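Putative exported protein (Aeromonas hydrophila, PDB 3OD9) probably inhibits i-type (invertebrate-type) lysozymes in the bacterial periplasm, and binds metal ions. Local coordinates at residues S13-T18 against L97-G102; D51-P56 against D93-N98. One frame throughout, in Å; residues are numbered along the deposited sequence.

How the contacts relate
Both contacts bridge the two four-stranded antiparallel sheets of this β-sandwich. Their centres lie about 11 Å apart. The centre of contact 2 lies about 6 Å from the centre of the folded chain. Contact 1 is at one end, about 13 Å from that centre. The order along the chain is 13-18, 51-56, 93-98 and 97-102. Segment 13-18 is a loop leading into strand 16-21, and 51-56 lies in strand 49-57, both of the first sheet. The last two overlap at Leu97 and Asn98, where strand 90-98 of the second sheet runs into a turn. Strand 90-98 and the turn after it thus meet the opposite half of the sandwich twice, around Phe95 and then around Leu97 to Pro99.

Contact 1: S13-T18 against L97-G102; sequences SGQVVT and LNPQEG. With K (potassium ion), chain D.
The side-chain amide of Gln15 lies against the peptide group joining Asn98 to Pro99. Its OE1 sits almost directly above the plane of that peptide, 3.2 Å from Asn98 C. The two flat groups do not stack; their planes are inclined by about 50°. Gln15 CG is anti to its own carbonyl carbon (chi1 -69°), and the extended chain beyond it spans the gap between the sheets.

Beside this amide, Ser13 CB rests on the ring of Pro99, 3.7 Å from Pro99 CG. The Ser13 hydroxyl turns back and accepts from Gln15 N, 3.1 Å from its OG, in an ST turn. The same hydroxyl donates to a water. That water donates to Gln15 OE1, 2.6 Å away, and to Leu97 O. A second water donates to Pro99 O and accepts weakly from Gln15 NE2.

Deeper in the sandwich the contact is apolar. The side chains of Val17 and Leu97 meet roughly perpendicular to one another, with Val17 CG2 3.9 Å from Leu97 CD2. Leu97 CG is nearly eclipsed with its backbone N (chi1 10°), an unusual and probably strained rotamer. Leu77 of strand 76-82 touches both side chains.

Residues 98-102 close the hairpin that joins strands 90-98 and 102-112. Asn98 OD1 accepts from Glu101 N at 2.8 Å in an Asx motif. Glu101 O reaches a potassium ion at 2.8 Å, and Leu103 and Asp104 also bind it.

Water therefore does the polar work between the segments. It gives Gln15 OE1 and Leu97 O a shared donor, while direct contact is van der Waals: the Gln15 amide over the Asn98-Pro99 peptide, Ser13 on Pro99, and Val17 on Leu97.

Contact 2: D51-P56 against D93-N98; sequences DGKVLP and DAFTLN
Strands 51-56 and 93-98 run nearly antiparallel, at 168°, with their axes 10.5 Å apart. They face each other from opposite sheets of a β-sandwich, and side chains make the direct contacts between them. The first side-chain bonds of Lys53, Leu55, Asp93 and Phe95 point toward the facing strand.

Phe95 reaches across and is met at its rim. Lys53 CD lies near the ring plane, 3.9 Å from Phe95 CE1. The lysine chain and the ring run alongside each other in opposing senses. Leu55 comes head-on from the facing strand and forks around the end of the ring. Both methyls approach Phe95 CZ, and CD2 is also near the ring plane, 3.6 Å from that atom. Tyr32 and Val34 of strand 30-37, Val79 and Leu103 also touch the ring.

Chi1 of -69° sets Leu55 CG anti to the carbonyl carbon, and chi2 of 84° turns one methyl toward Asp93 while both stay near Phe95 CZ. The CD2 methyl sits over the flat face of the Asp93 carboxylate, 3.5 Å from Asp93 CG. This leaves the carboxylate oxygens to polar partners. OD1 bonds to His108 ND1, and OD2 bonds to Tyr32 OH. Those two bonds should hold the group's rotation, and the nearby histidine would probably stabilise its negative charge.

Strand 49-57 ends its sheet within this chain, and Gly52 and Phe49 of the second subunit pack on Val54 and Pro56.

At the outer end of the contact the sheets are joined through a water. Asp93 OD2 and Pro56 O are 4.4 Å apart, too long for a hydrogen bond. A single water donates to both, 2.8 Å from Asp93 OD2 and 2.8 Å from Pro56 O.

Contact 1: S13-T18 against L97-G102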
loop_
_atom_site.group_PDB
_atom_site.type_symbol
_atom_site.label_atom_id
_atom_site.label_comp_id
_atom_site.label_asym_id
_atom_site.label_seq_id
_atom_site.Cartn_x
_atom_site.Cartn_y
_atom_site.Cartn_z
ATOM N N SER A 13 -20.919 -6.675 -4.988
ATOM C CA SER A 13 -21.467 -6.302 -3.678
ATOM C C SER A 13 -21.700 -4.799 -3.514
ATOM O O SER A 13 -22.327 -4.357 -2.532
ATOM C CB SER A 13 -20.481 -6.713 -2.587
ATOM O OG SER A 13 -19.276 -5.969 -2.721
ATOM N N GLY A 14 -21.135 -4.010 -4.420
ATOM C CA GLY A 14 -21.128 -2.565 -4.264
ATOM C C GLY A 14 -19.834 -2.020 -3.666
ATOM O O GLY A 14 -19.566 -0.815 -3.755
ATOM N N GLN A 15 -19.023 -2.883 -3.056
ATOM C CA GLN A 15 -17.695 -2.459 -2.626
ATOM C C GLN A 15 -16.894 -1.960 -3.838
ATOM O O GLN A 15 -17.144 -2.358 -4.990
ATOM C CB GLN A 15 -16.942 -3.595 -1.914
ATOM C CG GLN A 15 -17.518 -3.956 -0.560
ATOM C CD GLN A 15 -16.645 -4.954 0.203
ATOM O OE1 GLN A 15 -16.097 -5.885 -0.378
ATOM N NE2 GLN A 15 -16.506 -4.751 1.501
ATOM N N VAL A 16 -15.927 -1.094 -3.569
ATOM C CA VAL A 16 -15.122 -0.501 -4.625
ATOM C C VAL A 16 -13.656 -0.783 -4.351
ATOM O O VAL A 16 -13.202 -0.726 -3.202
ATOM C CB VAL A 16 -15.373 1.014 -4.730
ATOM C CG1 VAL A 16 -14.376 1.673 -5.690
ATOM C CG2 VAL A 16 -16.812 1.266 -5.187
ATOM N N VAL A 17 -12.926 -1.154 -5.397
ATOM C CA VAL A 17 -11.504 -1.421 -5.242
ATOM C C VAL A 17 -10.704 -0.525 -6.175
ATOM O O VAL A 17 -11.118 -0.276 -7.312
ATOM C CB VAL A 17 -11.174 -2.931 -5.457
ATOM C CG1 VAL A 17 -11.536 -3.401 -6.868
ATOM C CG2 VAL A 17 -9.712 -3.212 -5.125
ATOM N N THR A 18 -9.585 0.006 -5.689
ATOM C CA THR A 18 -8.647 0.684 -6.582
ATOM C C THR A 18 -7.319 -0.055 -6.643
ATOM O O THR A 18 -6.911 -0.719 -5.683
ATOM C CB THR A 18 -8.416 2.164 -6.212
ATOM O OG1 THR A 18 -7.687 2.246 -4.983
ATOM C CG2 THR A 18 -9.745 2.896 -6.086
ATOM N N LEU A 97 -12.123 -10.293 -1.794
ATOM C CA LEU A 97 -12.589 -8.988 -1.359
ATOM C C LEU A 97 -14.103 -9.048 -1.298
ATOM O O LEU A 97 -14.771 -9.138 -2.323
ATOM C CB LEU A 97 -12.092 -7.840 -2.261
ATOM C CG LEU A 97 -11.384 -8.066 -3.596
ATOM C CD1 LEU A 97 -12.248 -8.877 -4.564
ATOM C CD2 LEU A 97 -10.976 -6.743 -4.232
ATOM N N ASN A 98 -14.638 -9.058 -0.085
ATOM C CA ASN A 98 -16.075 -9.198 0.079
ATOM C C ASN A 98 -16.521 -8.530 1.368
ATOM O O ASN A 98 -15.694 -8.174 2.200
ATOM C CB ASN A 98 -16.484 -10.679 0.011
ATOM C CG ASN A 98 -15.870 -11.503 1.119
ATOM O OD1 ASN A 98 -16.100 -11.233 2.291
ATOM N ND2 ASN A 98 -15.097 -12.530 0.754
ATOM N N PRO A 99 -17.831 -8.330 1.526
ATOM C CA PRO A 99 -18.310 -7.608 2.709
ATOM C C PRO A 99 -18.031 -8.328 4.030
ATOM O O PRO A 99 -17.861 -7.675 5.066
ATOM C CB PRO A 99 -19.817 -7.510 2.455
ATOM C CG PRO A 99 -19.917 -7.503 0.947
ATOM C CD PRO A 99 -18.892 -8.501 0.516
ATOM N N GLN A 100 -17.978 -9.655 4.016
ATOM C CA GLN A 100 -17.799 -10.407 5.256
ATOM C C GLN A 100 -16.363 -10.367 5.775
ATOM O O GLN A 100 -16.127 -10.230 6.983
ATOM C CB GLN A 100 -18.257 -11.854 5.064
ATOM C CG GLN A 100 -19.771 -12.017 4.880
ATOM C CD GLN A 100 -20.307 -11.557 3.511
ATOM O OE1 GLN A 100 -19.652 -11.714 2.468
ATOM N NE2 GLN A 100 -21.526 -11.016 3.514
ATOM N N GLU A 101 -15.414 -10.479 4.862
ATOM C CA GLU A 101 -14.025 -10.638 5.257
ATOM C C GLU A 101 -13.146 -9.454 4.903
ATOM O O GLU A 101 -12.034 -9.371 5.360
ATOM C CB GLU A 101 -13.441 -11.912 4.644
ATOM C CG GLU A 101 -14.130 -13.180 5.111
ATOM C CD GLU A 101 -13.384 -14.445 4.730
ATOM O OE1 GLU A 101 -12.244 -14.357 4.228
ATOM O OE2 GLU A 101 -13.941 -15.535 4.952
ATOM N N GLY A 102 -13.639 -8.524 4.107
ATOM C CA GLY A 102 -12.763 -7.470 3.635
ATOM C C GLY A 102 -11.777 -8.018 2.610
ATOM O O GLY A 102 -12.147 -8.853 1.771
HETATM K K K D . -9.250 -9.150 5.825
HETATM O O HOH W 1 -16.939 -7.144 -2.462
HETATM O O HOH W 2 -15.795 -5.536 4.534
HETATM O O HOH W 3 -9.664 -6.355 5.159
HETATM O O HOH W 4 -11.323 -11.106 7.411
#

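Contact 2: D51-P56 against D93-N98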
loop_
_atom_site.group_PDB
_atom_site.type_symbol
_atom_site.label_atom_id
_atom_site.label_comp_id
_atom_site.label_asym_id
_atom_site.label_seq_id
_atom_site.Cartn_x
_atom_site.Cartn_y
_atom_site.Cartn_z
ATOM N N ASP A 51 -9.402 -1.401 3.803
ATOM C CA ASP A 51 -8.086 -2.035 3.975
ATOM C C ASP A 51 -7.331 -1.970 2.650
ATOM O O ASP A 51 -7.919 -1.695 1.591
ATOM C CB ASP A 51 -8.295 -3.488 4.426
ATOM C CG ASP A 51 -7.050 -4.141 5.035
ATOM O OD1 ASP A 51 -6.005 -3.478 5.271
ATOM O OD2 ASP A 51 -7.138 -5.362 5.300
ATOM N N GLY A 52 -6.031 -2.221 2.699
ATOM C CA GLY A 52 -5.242 -2.268 1.485
ATOM C C GLY A 52 -3.981 -3.085 1.663
ATOM O O GLY A 52 -3.559 -3.374 2.792
ATOM N N LYS A 53 -3.361 -3.439 0.545
ATOM C CA LYS A 53 -2.108 -4.182 0.543
ATOM C C LYS A 53 -1.168 -3.605 -0.507
ATOM O O LYS A 53 -1.628 -3.120 -1.543
ATOM C CB LYS A 53 -2.375 -5.643 0.207
ATOM C CG LYS A 53 -3.155 -6.425 1.248
ATOM C CD LYS A 53 -3.346 -7.862 0.768
ATOM C CE LYS A 53 -4.053 -8.726 1.797
ATOM N NZ LYS A 53 -3.267 -8.834 3.066
ATOM N N VAL A 54 0.138 -3.685 -0.256
ATOM C CA VAL A 54 1.136 -3.303 -1.252
ATOM C C VAL A 54 1.916 -4.552 -1.621
ATOM O O VAL A 54 2.346 -5.292 -0.735
ATOM C CB VAL A 54 2.122 -2.250 -0.731
ATOM C CG1 VAL A 54 3.025 -1.763 -1.861
ATOM C CG2 VAL A 54 1.377 -1.081 -0.128
ATOM N N LEU A 55 2.099 -4.773 -2.921
ATOM C CA LEU A 55 2.777 -5.965 -3.438
ATOM C C LEU A 55 3.850 -5.577 -4.452
ATOM O O LEU A 55 3.727 -4.562 -5.129
ATOM C CB LEU A 55 1.770 -6.911 -4.108
ATOM C CG LEU A 55 0.787 -7.599 -3.161
ATOM C CD1 LEU A 55 -0.399 -6.673 -2.889
ATOM C CD2 LEU A 55 0.337 -8.928 -3.698
ATOM N N PRO A 56 4.892 -6.407 -4.593
ATOM C CA PRO A 56 5.870 -6.169 -5.659
ATOM C C PRO A 56 5.277 -6.510 -7.026
ATOM O O PRO A 56 4.376 -7.359 -7.138
ATOM C CB PRO A 56 7.003 -7.142 -5.324
ATOM C CG PRO A 56 6.349 -8.239 -4.535
ATOM C CD PRO A 56 5.182 -7.621 -3.811
ATOM N N ASP A 93 -1.337 -11.946 -8.886
ATOM C CA ASP A 93 -1.841 -12.102 -7.538
ATOM C C ASP A 93 -3.350 -12.115 -7.577
ATOM O O ASP A 93 -3.960 -11.378 -8.355
ATOM C CB ASP A 93 -1.358 -10.943 -6.679
ATOM C CG ASP A 93 0.139 -10.926 -6.544
ATOM O OD1 ASP A 93 0.670 -11.861 -5.919
ATOM O OD2 ASP A 93 0.786 -9.982 -7.050
ATOM N N ALA A 94 -3.961 -12.939 -6.728
ATOM C CA ALA A 94 -5.414 -12.941 -6.569
ATOM C C ALA A 94 -5.736 -12.546 -5.133
ATOM O O ALA A 94 -4.996 -12.920 -4.196
ATOM C CB ALA A 94 -5.994 -14.309 -6.878
ATOM N N PHE A 95 -6.844 -11.819 -4.975
ATOM C CA PHE A 95 -7.303 -11.350 -3.679
ATOM C C PHE A 95 -8.769 -11.683 -3.523
ATOM O O PHE A 95 -9.550 -11.503 -4.457
ATOM C CB PHE A 95 -7.143 -9.826 -3.558
ATOM C CG PHE A 95 -5.750 -9.348 -3.833
ATOM C CD1 PHE A 95 -4.851 -9.172 -2.799
ATOM C CD2 PHE A 95 -5.327 -9.105 -5.134
ATOM C CE1 PHE A 95 -3.557 -8.756 -3.052
ATOM C CE2 PHE A 95 -4.033 -8.684 -5.396
ATOM C CZ PHE A 95 -3.145 -8.511 -4.355
ATOM N N THR A 96 -9.150 -12.150 -2.339
ATOM C CA THR A 96 -10.551 -12.130 -1.974
ATOM C C THR A 96 -10.915 -10.729 -1.472
ATOM O O THR A 96 -10.118 -10.046 -0.808
ATOM C CB THR A 96 -10.888 -13.194 -0.927
ATOM O OG1 THR A 96 -10.022 -13.044 0.207
ATOM C CG2 THR A 96 -10.694 -14.586 -1.514
ATOM N N LEU A 97 -12.123 -10.293 -1.794
ATOM C CA LEU A 97 -12.589 -8.988 -1.359
ATOM C C LEU A 97 -14.103 -9.048 -1.298
ATOM O O LEU A 97 -14.771 -9.138 -2.323
ATOM C CB LEU A 97 -12.092 -7.840 -2.261
ATOM C CG LEU A 97 -11.384 -8.066 -3.596
ATOM C CD1 LEU A 97 -12.248 -8.877 -4.564
ATOM C CD2 LEU A 97 -10.976 -6.743 -4.232
ATOM N N ASN A 98 -14.638 -9.058 -0.085
ATOM C CA ASN A 98 -16.075 -9.198 0.079
ATOM C C ASN A 98 -16.521 -8.530 1.368
ATOM O O ASN A 98 -15.694 -8.174 2.200
ATOM C CB ASN A 98 -16.484 -10.679 0.011
ATOM C CG ASN A 98 -15.870 -11.503 1.119
ATOM O OD1 ASN A 98 -16.100 -11.233 2.291
ATOM N ND2 ASN A 98 -15.097 -12.530 0.754
HETATM O O HOH W 5 3.372 -9.780 -6.079
#